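Local coordinates for endo-1,4-beta-xylanase D (Paenibacillus polymyxa, PDB 1W0N), which degrades xylan as an endo-1,4-beta-xylanase, with a calcium-dependent family 36 carbohydrate-binding module that binds the polysaccharide, at the calcium ion site. Sequence-based numbering; all coordinates share one arbitrary frame.

The calcium ion site. Residues 16-18, 35-36, 62, 125-126. With CA (calcium ion), chain B.
A calcium ion sits at one edge of the beta-sandwich of this xylan-binding module, joining the end of strand 13-16, the 3-10 helix 17-19, the segment entering strand 36-39 and strand 122-130. Because its shell is filled mostly by protein oxygens that tie distant segments together, its role is probably structural. The seven ligands form a pentagonal bipyramid. Its axis runs from Glu16 OE1, a carboxylate oxygen 2.3 Å from the calcium ion CA, to the backbone carbonyl Asp35 O on the opposite side, an angle of about 173° at the metal. Glu16 binds through this one oxygen; its chain has CG anti to the carbonyl carbon and bends at chi2 (-69°), bringing the carboxylate tip back to the ion.

Around the equator, Glu18 is bidentate, its OE1 and OE2 each 2.5 Å from CA, so that the carboxylate meets the ion head-on. To do so it adopts the crowded first torsion, with CG between the backbone N and the carbonyl carbon (chi1 60°), and then bends. Asp125 grips the ion twice, through OD1 and, at 2.5 Å from CA, through its own backbone carbonyl O. Its CG is anti to the backbone N and beside the carbonyl carbon, which places both oxygens on the same flank of the metal. Water 1 closes the pentagon, 2.4 Å from CA, between Asp125 OD1 and Glu18 OE2. Three carboxylates around one ion would probably remain ionised and offset its charge.

In the second shell, Arg62 on strand 56-65 approaches the far oxygen of the Asp125 carboxylate and should help fix its rotation while balancing negative charge. Phe126 packs alongside, with Arg62 CB lying 3.6 Å above one face of its ring, toward the rim. The salt-bridging hydrogen bond from Arg62 NH1 to the anti lone pair of Asp125 OD2 is 2.8 Å long and lies in the guanidinium plane.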
loop_
_atom_site.group_PDB
_atom_site.type_symbol
_atom_site.label_atom_id
_atom_site.label_comp_id
_atom_site.label_asym_id
_atom_site.label_seq_id
_atom_site.Cartn_x
_atom_site.Cartn_y
_atom_site.Cartn_z
ATOM N N GLU A 16 -9.971 -0.036 2.931
ATOM C CA GLU A 16 -9.536 -1.425 2.938
ATOM C C GLU A 16 -8.975 -1.802 1.578
ATOM O O GLU A 16 -9.568 -1.494 0.536
ATOM C CB GLU A 16 -10.720 -2.329 3.271
ATOM C CG GLU A 16 -11.318 -2.114 4.644
ATOM C CD GLU A 16 -10.440 -2.541 5.804
ATOM O OE1 GLU A 16 -9.443 -3.248 5.569
ATOM O OE2 GLU A 16 -10.758 -2.184 6.947
ATOM N N ALA A 17 -7.823 -2.489 1.554
ATOM C CA ALA A 17 -7.220 -2.882 0.291
ATOM C C ALA A 17 -8.165 -3.731 -0.552
ATOM O O ALA A 17 -8.211 -3.603 -1.779
ATOM C CB ALA A 17 -5.916 -3.625 0.542
ATOM N N GLU A 18 -8.912 -4.615 0.118
ATOM C CA GLU A 18 -9.817 -5.523 -0.546
ATOM C C GLU A 18 -10.997 -4.797 -1.214
ATOM O O GLU A 18 -11.720 -5.437 -1.982
ATOM C CB GLU A 18 -10.291 -6.611 0.418
ATOM C CG GLU A 18 -11.031 -6.148 1.668
ATOM C CD GLU A 18 -10.152 -5.846 2.889
ATOM O OE1 GLU A 18 -8.985 -5.394 2.720
ATOM O OE2 GLU A 18 -10.624 -6.012 4.033
ATOM N N ASP A 35 -7.934 -10.002 5.976
ATOM C CA ASP A 35 -8.656 -9.677 4.756
ATOM C C ASP A 35 -7.948 -8.500 4.085
ATOM O O ASP A 35 -7.738 -7.451 4.702
ATOM C CB ASP A 35 -10.109 -9.369 5.058
ATOM C CG ASP A 35 -10.804 -10.590 5.641
ATOM O OD1 ASP A 35 -10.810 -11.633 4.956
ATOM O OD2 ASP A 35 -11.246 -10.595 6.791
ATOM N N GLY A 36 -7.533 -8.693 2.849
ATOM C CA GLY A 36 -6.713 -7.699 2.180
ATOM C C GLY A 36 -6.404 -8.144 0.782
ATOM O O GLY A 36 -7.191 -8.875 0.159
ATOM N N ARG A 62 -1.311 -1.088 7.179
ATOM C CA ARG A 62 -1.096 -2.338 7.883
ATOM C C ARG A 62 -0.808 -3.417 6.840
ATOM O O ARG A 62 -1.560 -3.562 5.874
ATOM C CB ARG A 62 -2.306 -2.718 8.737
ATOM C CG ARG A 62 -2.082 -3.995 9.524
ATOM C CD ARG A 62 -3.144 -4.216 10.579
ATOM N NE ARG A 62 -2.833 -5.335 11.457
ATOM C CZ ARG A 62 -3.479 -6.502 11.523
ATOM N NH1 ARG A 62 -4.451 -6.815 10.675
ATOM N NH2 ARG A 62 -3.132 -7.388 12.469
ATOM N N ASP A 125 -3.427 -4.815 4.180
ATOM C CA ASP A 125 -4.722 -4.884 4.873
ATOM C C ASP A 125 -5.576 -3.645 4.568
ATOM O O ASP A 125 -6.719 -3.761 4.109
ATOM C CB ASP A 125 -4.444 -5.042 6.371
ATOM C CG ASP A 125 -5.679 -5.235 7.227
ATOM O OD1 ASP A 125 -6.796 -5.220 6.676
ATOM O OD2 ASP A 125 -5.530 -5.385 8.463
ATOM N N PHE A 126 -5.013 -2.471 4.834
ATOM C CA PHE A 126 -5.719 -1.207 4.647
ATOM C C PHE A 126 -4.687 -0.087 4.613
ATOM O O PHE A 126 -3.529 -0.269 5.018
ATOM C CB PHE A 126 -6.743 -0.948 5.770
ATOM C CG PHE A 126 -6.146 -0.845 7.151
ATOM C CD1 PHE A 126 -5.469 0.310 7.576
ATOM C CD2 PHE A 126 -6.302 -1.902 8.044
ATOM C CE1 PHE A 126 -4.942 0.407 8.865
ATOM C CE2 PHE A 126 -5.807 -1.797 9.353
ATOM C CZ PHE A 126 -5.120 -0.644 9.744
HETATM CA CA CA B . -8.474 -5.278 5.128
HETATM O O HOH W 1 -9.660 -6.094 7.069
#